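Local atomic coordinates of protein ACDH-11, isoform b (Caenorhabditis elegans, PDB entry 4Y9J), a protein that belongs to the acyl-CoA dehydrogenase family, assembling as four copies that bind flavin-adenine dinucleotide between a helical framework and a beta domain. Residues Thr191-Gly196 with His218-Phe223; Thr399-Leu404 with Leu454-Val459; Thr20-His25 with Arg335-Lys340. All coordinates share one frame; numbering follows the deposited sequence.

Interaction 1 of 3, residues Thr191-Gly196 with His218-Phe223; sequences TEKKGG and HGYKWF. With FAD (flavin-adenine dinucleotide), chain E.
With CG anti to its backbone N (chi1 180°), W222 turns one indole face to K193 CG, and the lysine chain runs straight as far as CD and then bends (chi3 -81°) to carry its end on to Y220. K193 CG packs over one face of the W222 six-membered ring, 3.8 Å from its centroid. Farther along, CE lies over a face of Y220, and NZ makes a cation-pi contact 4.6 Å from that ring's centroid. The same ammonium is held by backbone carbonyls of F17 and T14 of the second subunit, so one lysine serves both the fold and the assembly. E192 OE2 forms a salt bridge with K221 NZ at 2.9 Å, met on its anti side, and is also hydrogen-bonded to T205 OG1. W222 N donates to T191 O at 3.0 Å, and a water joins that carbonyl to F223 O. These bonds join the loop to the strand where the chain turns a corner at W222; the same loop meets the flavin, T191 N donating to FAD O2 at 2.9 Å and T191 OG1 to FAD N1 at 2.8 Å. The side chain of F223 packs obliquely against the flavin. Around this buried contact of the middle domain, the loop between strand 186-189 and helix 199-202 lies along strand 214-225, which pairs antiparallel with strands 206-209 and 285-298.

Interaction 2 of 3, residues Thr399-Leu404 with Leu454-Val459; sequences TPVLKL and LDVLRV. With UCC (S-{(3S,5R,9R)-1-[(2R,3S,4R,5R)-5-(6-amino-9H-purin-9-yl)-4-hydroxy-3-(phosphonooxy)tetrahydrofuran-2-yl]-3,5,9-trihydroxy-8,8-dimethyl-3,5-dioxido-10,14-dioxo-2,4,6-trioxa-11,15-diaza-3lambda~5~,5lambda~5~-diphosphaheptadecan-17-yl} undecanethioate), chain F.
D455, whose OD2 rests against P400 CG at 3.4 Å, has its other carboxylate oxygen gripped by two arginines. OD1 accepts from R458 NH1 at 2.7 Å, one helical turn farther on, and forms a second salt bridge with R396 of the facing helix. The setting is an antiparallel helix pair in the helical C-terminal domain of the acyl-CoA dehydrogenase fold: the axes of the two short segments pass 9.2 Å apart with their directions 165° from each other. Two basic neighbours would be expected to favour the charged form of D455. In return the carboxylate steadies the guanidinium, meeting NH1 close to the guanidinium plane, while the remaining N-H groups reach the bound UCC. R458 NE and NH2 both donate to UCC O12, each at 3.0 Å, and NH1 and NH2 share OP3. A bend at chi3 (-76°) turns the group toward the ligand, whose C8 lies over one guanidinium face, offset toward the rim. No hydrogen bond crosses between the two helical segments themselves; apart from D455 OD2 against the proline ring, the side chains meet through apolar contacts. P400 interrupts the bonding of its helix at a kink, and CB and CG of its ring meet both D455 OD2 and V456 CG2, the latter 4.0 Å from CG. V401 and L404 also touch helix 524-545. All three apolar contacts converge on a single methyl: V456 CG2, anti to its carbonyl carbon, is met by V401 CG2 at 3.6 Å and by L404 CD2 at 4.1 Å.

Interaction 3 of 3, residues Thr20-His25 with Arg335-Lys340; sequences TGPTLH and RDYSTK
D336, near the end of its helix, has CG anti to the backbone N (chi1 -178°), which carries the carboxylate to the loop and to H25: NE2 donates to OD1 at 2.8 Å, with an N-H...O angle of 156°. The approach comes from above the carboxylate plane, and ring and carboxylate are turned 73° apart, a His-carboxylate hydrogen bond between a loop and a helix end. The other oxygen, OD2, accepts from T23 N, although its exact place is less sure. Next in sequence, Y337 sets the edge of its ring near T20 O, with CE1 at 3.5 Å, while P22 CD approaches CD1 obliquely at 4.0 Å. T339 OG1 and N both bond to D336 O. K340, bent at chi3 and chi4, lays CD on T20 CG2 at 3.7 Å and brings CE near G21 O; its salt bridge to D336 OD2, a weak hydrogen bond, is doubtful because OD2 is not surely placed. The ring of H25 also meets F591 of the second subunit. Thus the loop between strand 9-14 and helix 34-41 is laid over the C-terminal end of helix 304-338, and L24 turns the other way to touch helix 44-74.

The three contacts show how chemistry follows place. Interactions 1 and 2 are buried and both line ligand sites, yet the first joins loop to strand in the beta domain through charge, ring faces and backbone bonds, whereas the second joins two helices by methyl packing and has its charged pair D455-R458 at the edge facing the ligand, with D455 also bridging to the facing helix. Interaction 3, partly buried and across the chain's centre from both, relies on a carboxylate to hold an irregular loop on a helix end. No helix or strand serves two contacts, but helix 304-338 of interaction 3 also touches T399, L402 and K403 of interaction 2. Interactions 1 and 3 both touch the second subunit.

Interaction 1 of 3, residues Thr191-Gly196 with His218-Phe223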
loop_
_atom_site.group_PDB
_atom_site.type_symbol
_atom_site.label_atom_id
_atom_site.label_comp_id
_atom_site.label_asym_id
_atom_site.label_seq_id
_atom_site.Cartn_x
_atom_site.Cartn_y
_atom_site.Cartn_z
ATOM N N THR B 191 20.624 -22.176 3.853
ATOM C CA THR B 191 19.926 -21.951 5.093
ATOM C C THR B 191 18.572 -22.607 5.104
ATOM O O THR B 191 17.784 -22.448 4.159
ATOM C CB THR B 191 19.841 -20.499 5.446
ATOM O OG1 THR B 191 21.137 -19.930 5.531
ATOM C CG2 THR B 191 19.070 -20.306 6.759
ATOM N N GLU B 192 18.305 -23.361 6.170
ATOM C CA GLU B 192 16.999 -23.988 6.341
ATOM C C GLU B 192 16.404 -23.613 7.715
ATOM O O GLU B 192 17.096 -23.025 8.534
ATOM C CB GLU B 192 17.102 -25.478 6.127
ATOM C CG GLU B 192 17.656 -25.846 4.720
ATOM C CD GLU B 192 17.344 -27.220 4.245
ATOM O OE1 GLU B 192 16.571 -27.980 4.903
ATOM O OE2 GLU B 192 17.943 -27.615 3.190
ATOM N N LYS B 193 15.178 -24.043 8.016
ATOM C CA LYS B 193 14.548 -23.585 9.244
ATOM C C LYS B 193 15.341 -24.033 10.518
ATOM O O LYS B 193 15.462 -23.289 11.496
ATOM C CB LYS B 193 13.102 -24.027 9.333
ATOM C CG LYS B 193 12.190 -23.323 8.317
ATOM C CD LYS B 193 10.752 -23.845 8.379
ATOM C CE LYS B 193 10.607 -25.135 7.603
ATOM N NZ LYS B 193 9.301 -25.748 7.748
ATOM N N LYS B 194 15.812 -25.247 10.460
ATOM C CA LYS B 194 16.556 -25.842 11.595
ATOM C C LYS B 194 17.952 -25.288 11.785
ATOM O O LYS B 194 18.549 -25.430 12.850
ATOM C CB LYS B 194 16.589 -27.311 11.493
ATOM C CG LYS B 194 15.390 -27.950 12.138
ATOM C CD LYS B 194 15.607 -29.444 12.415
ATOM C CE LYS B 194 16.738 -29.578 13.401
ATOM N NZ LYS B 194 17.024 -31.002 13.778
ATOM N N GLY B 195 18.529 -24.747 10.742
ATOM C CA GLY B 195 19.822 -24.097 10.947
ATOM C C GLY B 195 20.376 -23.421 9.713
ATOM O O GLY B 195 20.148 -23.900 8.578
ATOM N N GLY B 196 21.053 -22.300 9.978
ATOM C CA GLY B 196 21.773 -21.571 8.969
ATOM C C GLY B 196 23.239 -21.566 9.235
ATOM O O GLY B 196 24.023 -22.000 8.386
ATOM N N HIS B 218 13.959 -32.406 -2.767
ATOM C CA HIS B 218 12.785 -32.265 -1.910
ATOM C C HIS B 218 13.222 -31.644 -0.596
ATOM O O HIS B 218 13.993 -32.270 0.180
ATOM C CB HIS B 218 12.113 -33.638 -1.694
ATOM C CG HIS B 218 11.470 -34.187 -2.928
ATOM N ND1 HIS B 218 12.144 -34.995 -3.832
ATOM C CD2 HIS B 218 10.216 -34.071 -3.399
ATOM C CE1 HIS B 218 11.346 -35.306 -4.825
ATOM N NE2 HIS B 218 10.170 -34.762 -4.588
ATOM N N GLY B 219 12.787 -30.444 -0.354
ATOM C CA GLY B 219 13.210 -29.693 0.844
ATOM C C GLY B 219 12.601 -28.338 0.931
ATOM O O GLY B 219 11.806 -27.930 0.014
ATOM N N TYR B 220 12.970 -27.599 1.988
ATOM C CA TYR B 220 12.473 -26.281 2.205
ATOM C C TYR B 220 13.646 -25.321 2.410
ATOM O O TYR B 220 14.404 -25.513 3.376
ATOM C CB TYR B 220 11.542 -26.246 3.416
ATOM C CG TYR B 220 10.689 -24.987 3.499
ATOM C CD1 TYR B 220 11.177 -23.761 3.940
ATOM C CD2 TYR B 220 9.356 -25.067 3.213
ATOM C CE1 TYR B 220 10.348 -22.648 4.031
ATOM C CE2 TYR B 220 8.544 -23.955 3.236
ATOM C CZ TYR B 220 9.005 -22.764 3.673
ATOM O OH TYR B 220 8.131 -21.696 3.667
ATOM N N LYS B 221 13.851 -24.359 1.518
ATOM C CA LYS B 221 14.949 -23.412 1.654
ATOM C C LYS B 221 14.388 -22.158 2.325
ATOM O O LYS B 221 13.484 -21.500 1.830
ATOM C CB LYS B 221 15.561 -23.140 0.305
ATOM C CG LYS B 221 16.134 -24.386 -0.313
ATOM C CD LYS B 221 17.283 -24.988 0.545
ATOM C CE LYS B 221 17.768 -26.301 -0.013
ATOM N NZ LYS B 221 19.019 -26.715 0.681
ATOM N N TRP B 222 14.923 -21.836 3.483
ATOM C CA TRP B 222 14.322 -20.847 4.384
ATOM C C TRP B 222 14.675 -19.426 4.046
ATOM O O TRP B 222 13.886 -18.547 4.374
ATOM C CB TRP B 222 14.730 -21.201 5.822
ATOM C CG TRP B 222 14.273 -20.365 6.951
ATOM C CD1 TRP B 222 15.081 -19.954 7.997
ATOM C CD2 TRP B 222 12.940 -20.019 7.315
ATOM N NE1 TRP B 222 14.346 -19.255 8.919
ATOM C CE2 TRP B 222 13.017 -19.306 8.548
ATOM C CE3 TRP B 222 11.672 -20.263 6.756
ATOM C CZ2 TRP B 222 11.881 -18.797 9.176
ATOM C CZ3 TRP B 222 10.543 -19.738 7.375
ATOM C CH2 TRP B 222 10.658 -19.001 8.568
ATOM N N PHE B 223 15.867 -19.191 3.491
ATOM C CA PHE B 223 16.266 -17.897 2.947
ATOM C C PHE B 223 16.900 -18.181 1.596
ATOM O O PHE B 223 17.957 -18.836 1.563
ATOM C CB PHE B 223 17.339 -17.122 3.750
ATOM C CG PHE B 223 16.827 -16.483 5.033
ATOM C CD1 PHE B 223 16.475 -17.264 6.135
ATOM C CD2 PHE B 223 16.606 -15.113 5.105
ATOM C CE1 PHE B 223 15.972 -16.634 7.314
ATOM C CE2 PHE B 223 16.096 -14.519 6.267
ATOM C CZ PHE B 223 15.782 -15.290 7.346
HETATM P PA FAD E . 21.329 -19.082 13.986
HETATM O O1A FAD E . 22.573 -19.936 13.740
HETATM O O2A FAD E . 20.051 -19.798 14.454
HETATM O O5B FAD E . 21.606 -18.050 15.198
HETATM C C5B FAD E . 22.703 -17.149 15.097
HETATM C C4B FAD E . 23.192 -16.885 16.493
HETATM O O4B FAD E . 23.585 -18.175 17.009
HETATM C C3B FAD E . 24.356 -15.948 16.564
HETATM O O3B FAD E . 24.526 -15.376 17.915
HETATM C C2B FAD E . 25.480 -16.958 16.434
HETATM O O2B FAD E . 26.729 -16.428 16.908
HETATM C C1B FAD E . 24.956 -18.101 17.337
HETATM N N9A FAD E . 25.674 -19.367 17.094
HETATM C C8A FAD E . 25.477 -20.236 16.053
HETATM N N7A FAD E . 26.375 -21.260 16.135
HETATM C C5A FAD E . 27.121 -21.072 17.267
HETATM C C6A FAD E . 28.217 -21.780 17.935
HETATM N N6A FAD E . 28.685 -22.952 17.419
HETATM N N1A FAD E . 28.708 -21.224 19.070
HETATM C C2A FAD E . 28.254 -20.064 19.558
HETATM N N3A FAD E . 27.258 -19.367 19.012
HETATM C C4A FAD E . 26.666 -19.825 17.885
HETATM N N1 FAD E . 21.046 -18.024 3.442
HETATM C C2 FAD E . 21.142 -18.696 2.256
HETATM O O2 FAD E . 21.594 -19.870 2.296
HETATM N N3 FAD E . 20.908 -18.172 1.100
HETATM C C4 FAD E . 20.470 -16.953 0.887
HETATM O O4 FAD E . 20.242 -16.532 -0.225
HETATM C C4X FAD E . 20.307 -16.133 2.141
HETATM N N5 FAD E . 19.715 -14.865 2.006
HETATM C C5X FAD E . 19.590 -14.201 3.258
HETATM C C6 FAD E . 19.056 -12.881 3.159
HETATM C C7 FAD E . 18.922 -12.120 4.368
HETATM C C7M FAD E . 18.397 -10.732 4.190
HETATM C C8 FAD E . 19.252 -12.751 5.629
HETATM C C8M FAD E . 19.080 -11.954 6.933
HETATM C C9 FAD E . 19.769 -14.037 5.736
HETATM C C9A FAD E . 19.925 -14.813 4.540
HETATM N N10 FAD E . 20.392 -16.095 4.629
HETATM C C10 FAD E . 20.555 -16.788 3.404
HETATM C "C1'" FAD E . 20.625 -16.731 5.875
HETATM C "C2'" FAD E . 21.899 -16.432 6.674
HETATM O "O2'" FAD E . 23.038 -17.079 6.143
HETATM C "C3'" FAD E . 21.673 -16.885 8.114
HETATM O "O3'" FAD E . 20.669 -16.034 8.606
HETATM C "C4'" FAD E . 22.952 -16.803 8.927
HETATM O "O4'" FAD E . 23.957 -17.683 8.419
HETATM C "C5'" FAD E . 22.676 -17.084 10.409
HETATM O "O5'" FAD E . 22.083 -18.438 10.560
HETATM P P FAD E . 20.587 -18.531 11.277
HETATM O O1P FAD E . 19.727 -17.508 10.648
HETATM O O2P FAD E . 20.195 -19.988 11.288
HETATM O O3P FAD E . 20.935 -18.083 12.812
HETATM O O HOH W 1 18.412 -21.570 1.385
HETATM O O HOH W 2 14.104 -28.883 4.297
HETATM O O HOH W 3 13.652 -25.220 6.085
#

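Interaction 2 of 3, residues Thr399-Leu404 with Leu454-Val459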
loop_
_atom_site.group_PDB
_atom_site.type_symbol
_atom_site.label_atom_id
_atom_site.label_comp_id
_atom_site.label_asym_id
_atom_site.label_seq_id
_atom_site.Cartn_x
_atom_site.Cartn_y
_atom_site.Cartn_z
ATOM N N THR B 399 40.196 -14.046 5.342
ATOM C CA THR B 399 38.897 -13.974 4.783
ATOM C C THR B 399 37.844 -13.882 5.894
ATOM O O THR B 399 37.038 -12.914 5.913
ATOM C CB THR B 399 38.686 -15.162 3.825
ATOM O OG1 THR B 399 39.476 -14.921 2.681
ATOM C CG2 THR B 399 37.286 -15.176 3.364
ATOM N N PRO B 400 37.887 -14.810 6.886
ATOM C CA PRO B 400 36.869 -14.649 7.940
ATOM C C PRO B 400 37.127 -13.469 8.887
ATOM O O PRO B 400 36.154 -12.857 9.369
ATOM C CB PRO B 400 36.958 -15.970 8.706
ATOM C CG PRO B 400 38.372 -16.495 8.437
ATOM C CD PRO B 400 38.578 -16.105 7.000
ATOM N N VAL B 401 38.406 -13.174 9.140
ATOM C CA VAL B 401 38.804 -12.076 10.028
ATOM C C VAL B 401 38.289 -10.761 9.423
ATOM O O VAL B 401 37.620 -9.975 10.087
ATOM C CB VAL B 401 40.320 -12.041 10.252
ATOM C CG1 VAL B 401 40.714 -10.795 11.018
ATOM C CG2 VAL B 401 40.791 -13.292 10.965
ATOM N N LEU B 402 38.569 -10.555 8.141
ATOM C CA LEU B 402 38.059 -9.373 7.425
ATOM C C LEU B 402 36.544 -9.204 7.434
ATOM O O LEU B 402 36.005 -8.149 7.819
ATOM C CB LEU B 402 38.555 -9.387 6.007
ATOM C CG LEU B 402 38.006 -8.358 5.053
ATOM C CD1 LEU B 402 38.406 -6.957 5.443
ATOM C CD2 LEU B 402 38.467 -8.635 3.630
ATOM N N LYS B 403 35.862 -10.268 7.032
ATOM C CA LYS B 403 34.429 -10.251 7.025
ATOM C C LYS B 403 33.882 -9.911 8.409
ATOM O O LYS B 403 33.008 -9.019 8.549
ATOM C CB LYS B 403 33.879 -11.599 6.512
ATOM C CG LYS B 403 32.396 -11.678 6.111
ATOM C CD LYS B 403 31.384 -11.391 7.197
ATOM C CE LYS B 403 30.042 -12.030 6.903
ATOM N NZ LYS B 403 28.979 -11.694 7.857
ATOM N N LEU B 404 34.293 -10.639 9.421
ATOM C CA LEU B 404 33.666 -10.459 10.719
ATOM C C LEU B 404 34.032 -9.110 11.308
ATOM O O LEU B 404 33.219 -8.472 11.999
ATOM C CB LEU B 404 33.990 -11.594 11.672
ATOM C CG LEU B 404 35.404 -11.762 12.192
ATOM C CD1 LEU B 404 35.614 -10.961 13.482
ATOM C CD2 LEU B 404 35.739 -13.237 12.429
ATOM N N LEU B 454 34.640 -18.533 15.138
ATOM C CA LEU B 454 34.882 -19.938 15.259
ATOM C C LEU B 454 35.607 -20.515 14.027
ATOM O O LEU B 454 36.408 -21.445 14.189
ATOM C CB LEU B 454 33.590 -20.667 15.489
ATOM C CG LEU B 454 32.992 -20.396 16.855
ATOM C CD1 LEU B 454 31.690 -21.128 16.960
ATOM C CD2 LEU B 454 33.883 -20.869 17.960
ATOM N N ASP B 455 35.376 -19.952 12.849
ATOM C CA ASP B 455 36.079 -20.354 11.624
ATOM C C ASP B 455 37.513 -19.942 11.747
ATOM O O ASP B 455 38.419 -20.681 11.315
ATOM C CB ASP B 455 35.465 -19.751 10.362
ATOM C CG ASP B 455 36.153 -20.248 9.064
ATOM O OD1 ASP B 455 36.256 -21.490 8.889
ATOM O OD2 ASP B 455 36.604 -19.430 8.203
ATOM N N VAL B 456 37.765 -18.778 12.342
ATOM C CA VAL B 456 39.152 -18.421 12.584
ATOM C C VAL B 456 39.859 -19.531 13.406
ATOM O O VAL B 456 41.055 -19.906 13.166
ATOM C CB VAL B 456 39.253 -17.045 13.268
ATOM C CG1 VAL B 456 40.684 -16.789 13.687
ATOM C CG2 VAL B 456 38.804 -15.941 12.339
ATOM N N LEU B 457 39.139 -20.031 14.417
ATOM C CA LEU B 457 39.662 -21.134 15.224
ATOM C C LEU B 457 39.792 -22.449 14.411
ATOM O O LEU B 457 40.752 -23.193 14.572
ATOM C CB LEU B 457 38.813 -21.347 16.475
ATOM C CG LEU B 457 38.808 -20.177 17.465
ATOM C CD1 LEU B 457 38.106 -20.684 18.710
ATOM C CD2 LEU B 457 40.213 -19.647 17.819
ATOM N N ARG B 458 38.839 -22.755 13.537
ATOM C CA ARG B 458 39.028 -23.893 12.644
ATOM C C ARG B 458 40.325 -23.710 11.821
ATOM O O ARG B 458 41.077 -24.700 11.579
ATOM C CB ARG B 458 37.809 -24.023 11.738
ATOM C CG ARG B 458 37.944 -25.042 10.591
ATOM C CD ARG B 458 36.865 -24.761 9.536
ATOM N NE ARG B 458 35.566 -25.237 9.980
ATOM C CZ ARG B 458 34.492 -24.491 10.266
ATOM N NH1 ARG B 458 34.466 -23.159 10.120
ATOM N NH2 ARG B 458 33.401 -25.116 10.694
ATOM N N VAL B 459 40.602 -22.473 11.383
ATOM C CA VAL B 459 41.848 -22.184 10.650
ATOM C C VAL B 459 43.084 -22.601 11.430
ATOM O O VAL B 459 44.002 -23.249 10.876
ATOM C CB VAL B 459 41.940 -20.731 10.130
ATOM C CG1 VAL B 459 43.269 -20.544 9.384
ATOM C CG2 VAL B 459 40.821 -20.492 9.151
HETATM O OA1 UCC F . 23.832 -15.908 3.808
HETATM C CA1 UCC F . 23.864 -16.318 2.584
HETATM C CA2 UCC F . 23.615 -15.519 1.300
HETATM C CA3 UCC F . 23.653 -14.023 1.337
HETATM C CA4 UCC F . 24.384 -13.426 0.088
HETATM C CA5 UCC F . 25.705 -12.783 0.531
HETATM C CA6 UCC F . 25.933 -11.479 -0.151
HETATM C CA7 UCC F . 27.240 -10.836 0.283
HETATM C CA8 UCC F . 27.230 -9.724 -0.687
HETATM C CA9 UCC F . 27.518 -8.385 -0.272
HETATM C C10 UCC F . 26.387 -7.465 -0.388
HETATM C C11 UCC F . 26.169 -7.069 1.065
HETATM S S UCC F . 24.149 -17.892 2.095
HETATM C CP1 UCC F . 24.382 -18.938 3.582
HETATM C CP2 UCC F . 25.554 -18.575 4.441
HETATM N NP1 UCC F . 25.859 -19.611 5.449
HETATM C CP3 UCC F . 27.041 -19.539 6.064
HETATM O OP1 UCC F . 27.834 -18.605 5.938
HETATM C CP4 UCC F . 27.438 -20.727 6.916
HETATM C CP5 UCC F . 27.851 -20.234 8.310
HETATM N NP2 UCC F . 28.383 -21.432 8.947
HETATM C CP6 UCC F . 29.629 -21.878 8.794
HETATM O OP2 UCC F . 30.495 -21.264 8.186
HETATM C CP8 UCC F . 29.937 -23.159 9.542
HETATM O OP3 UCC F . 31.227 -23.011 10.210
HETATM C CPB UCC F . 30.151 -24.396 8.702
HETATM C CP7 UCC F . 30.998 -24.297 7.425
HETATM C CP9 UCC F . 28.787 -24.419 7.884
HETATM C CPA UCC F . 29.866 -25.724 9.438
HETATM O O7 UCC F . 30.039 -26.833 8.522
HETATM P P2 UCC F . 30.325 -28.321 9.098
HETATM O O21 UCC F . 30.406 -29.316 7.951
HETATM O O22 UCC F . 29.415 -28.487 10.323
HETATM O O6 UCC F . 31.796 -28.070 9.747
HETATM P P1 UCC F . 33.186 -28.743 9.360
HETATM O O11 UCC F . 33.181 -30.255 9.529
HETATM O O12 UCC F . 34.170 -27.920 10.136
HETATM O "O5'" UCC F . 33.260 -28.335 7.743
HETATM C "C5'" UCC F . 33.308 -29.374 6.735
HETATM C "C4'" UCC F . 34.501 -29.183 5.777
HETATM C "C3'" UCC F . 35.830 -29.236 6.525
HETATM O "O3'" UCC F . 36.741 -29.770 5.598
HETATM P P3 UCC F . 37.448 -31.165 5.816
HETATM O O33 UCC F . 38.219 -31.333 4.525
HETATM O O32 UCC F . 36.315 -32.165 5.832
HETATM O O31 UCC F . 38.261 -30.976 7.121
HETATM C "C2'" UCC F . 36.209 -27.790 6.816
HETATM O "O2'" UCC F . 37.608 -27.513 6.809
HETATM O "O4'" UCC F . 34.434 -27.875 5.170
HETATM C "C1'" UCC F . 35.591 -27.150 5.565
HETATM N N9 UCC F . 35.285 -25.716 5.668
HETATM C C4 UCC F . 35.996 -24.797 5.025
HETATM N N3 UCC F . 37.018 -24.813 4.136
HETATM C C8 UCC F . 34.336 -25.145 6.447
HETATM N N7 UCC F . 34.390 -23.810 6.278
HETATM C C5 UCC F . 35.383 -23.526 5.406
HETATM C C6 UCC F . 35.934 -22.308 4.753
HETATM N N6 UCC F . 35.407 -21.097 5.063
HETATM N N1 UCC F . 37.010 -22.457 3.915
HETATM C C2 UCC F . 37.520 -23.673 3.629
#

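Interaction 3 of 3, residues Thr20-His25 with Arg335-Lys340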
loop_
_atom_site.group_PDB
_atom_site.type_symbol
_atom_site.label_atom_id
_atom_site.label_comp_id
_atom_site.label_asym_id
_atom_site.label_seq_id
_atom_site.Cartn_x
_atom_site.Cartn_y
_atom_site.Cartn_z
ATOM N N THR B 20 20.178 22.626 1.981
ATOM C CA THR B 20 20.787 21.788 0.893
ATOM C C THR B 20 21.287 20.477 1.484
ATOM O O THR B 20 21.946 20.459 2.514
ATOM C CB THR B 20 21.917 22.574 0.233
ATOM O OG1 THR B 20 21.378 23.843 -0.222
ATOM C CG2 THR B 20 22.504 21.823 -0.972
ATOM N N GLY B 21 20.911 19.371 0.882
ATOM C CA GLY B 21 21.373 18.082 1.230
ATOM C C GLY B 21 22.778 17.747 0.793
ATOM O O GLY B 21 23.430 18.534 0.128
ATOM N N PRO B 22 23.266 16.578 1.187
ATOM C CA PRO B 22 24.634 16.229 0.796
ATOM C C PRO B 22 24.741 15.880 -0.669
ATOM O O PRO B 22 23.755 15.379 -1.269
ATOM C CB PRO B 22 24.904 14.980 1.640
ATOM C CG PRO B 22 23.574 14.394 1.872
ATOM C CD PRO B 22 22.683 15.584 2.090
ATOM N N THR B 23 25.917 16.055 -1.214
ATOM C CA THR B 23 26.246 15.712 -2.592
ATOM C C THR B 23 27.160 14.482 -2.635
ATOM O O THR B 23 28.149 14.444 -1.909
ATOM C CB THR B 23 27.010 16.862 -3.261
ATOM O OG1 THR B 23 26.222 18.044 -3.221
ATOM C CG2 THR B 23 27.390 16.560 -4.754
ATOM N N LEU B 24 26.834 13.530 -3.517
ATOM C CA LEU B 24 27.656 12.368 -3.778
ATOM C C LEU B 24 28.613 12.723 -4.871
ATOM O O LEU B 24 28.241 13.031 -6.083
ATOM C CB LEU B 24 26.830 11.153 -4.189
ATOM C CG LEU B 24 27.636 9.913 -4.526
ATOM C CD1 LEU B 24 28.364 9.465 -3.288
ATOM C CD2 LEU B 24 26.782 8.797 -5.122
ATOM N N HIS B 25 29.866 12.704 -4.490
ATOM C CA HIS B 25 30.907 13.001 -5.461
ATOM C C HIS B 25 31.423 11.700 -6.074
ATOM O O HIS B 25 31.213 10.649 -5.511
ATOM C CB HIS B 25 32.054 13.732 -4.768
ATOM C CG HIS B 25 31.640 14.992 -4.072
ATOM N ND1 HIS B 25 31.310 16.145 -4.759
ATOM C CD2 HIS B 25 31.563 15.301 -2.757
ATOM C CE1 HIS B 25 31.017 17.099 -3.883
ATOM N NE2 HIS B 25 31.152 16.607 -2.670
ATOM N N ARG B 335 30.793 14.170 5.577
ATOM C CA ARG B 335 31.724 15.240 5.413
ATOM C C ARG B 335 31.316 16.351 4.423
ATOM O O ARG B 335 31.556 17.535 4.698
ATOM C CB ARG B 335 33.180 14.797 5.143
ATOM C CG ARG B 335 33.466 14.410 3.735
ATOM C CD ARG B 335 34.896 13.882 3.581
ATOM N NE ARG B 335 35.150 13.584 2.175
ATOM C CZ ARG B 335 36.345 13.325 1.660
ATOM N NH1 ARG B 335 37.428 13.343 2.406
ATOM N NH2 ARG B 335 36.447 13.086 0.357
ATOM N N ASP B 336 30.693 15.991 3.310
ATOM C CA ASP B 336 30.171 17.006 2.436
ATOM C C ASP B 336 29.069 17.884 3.088
ATOM O O ASP B 336 29.046 19.080 2.926
ATOM C CB ASP B 336 29.626 16.364 1.187
ATOM C CG ASP B 336 29.124 17.367 0.241
ATOM O OD1 ASP B 336 29.918 17.921 -0.465
ATOM O OD2 ASP B 336 27.893 17.566 0.157
ATOM N N TYR B 337 28.162 17.244 3.781
ATOM C CA TYR B 337 27.103 17.964 4.505
ATOM C C TYR B 337 27.683 18.938 5.511
ATOM O O TYR B 337 27.159 20.056 5.645
ATOM C CB TYR B 337 26.200 16.994 5.184
ATOM C CG TYR B 337 24.940 17.619 5.755
ATOM C CD1 TYR B 337 23.962 18.173 4.912
ATOM C CD2 TYR B 337 24.689 17.568 7.105
ATOM C CE1 TYR B 337 22.788 18.709 5.445
ATOM C CE2 TYR B 337 23.488 18.034 7.643
ATOM C CZ TYR B 337 22.562 18.618 6.826
ATOM O OH TYR B 337 21.421 19.149 7.349
ATOM N N SER B 338 28.801 18.538 6.155
ATOM C CA SER B 338 29.453 19.412 7.125
ATOM C C SER B 338 29.894 20.757 6.579
ATOM O O SER B 338 30.037 21.716 7.342
ATOM C CB SER B 338 30.609 18.709 7.821
ATOM O OG SER B 338 31.785 18.674 7.049
ATOM N N THR B 339 30.145 20.837 5.262
ATOM C CA THR B 339 30.525 22.092 4.641
ATOM C C THR B 339 29.328 22.982 4.319
ATOM O O THR B 339 29.477 24.068 3.880
ATOM C CB THR B 339 31.319 21.895 3.312
ATOM O OG1 THR B 339 30.466 21.305 2.318
ATOM C CG2 THR B 339 32.551 21.023 3.538
ATOM N N LYS B 340 28.117 22.463 4.478
ATOM C CA LYS B 340 26.889 23.123 4.062
ATOM C C LYS B 340 25.913 23.433 5.224
ATOM O O LYS B 340 25.027 24.257 5.072
ATOM C CB LYS B 340 26.084 22.147 3.158
ATOM C CG LYS B 340 26.453 22.108 1.704
ATOM C CD LYS B 340 25.511 21.106 1.068
ATOM C CE LYS B 340 26.245 19.859 0.708
ATOM N NZ LYS B 340 26.929 20.064 -0.593
#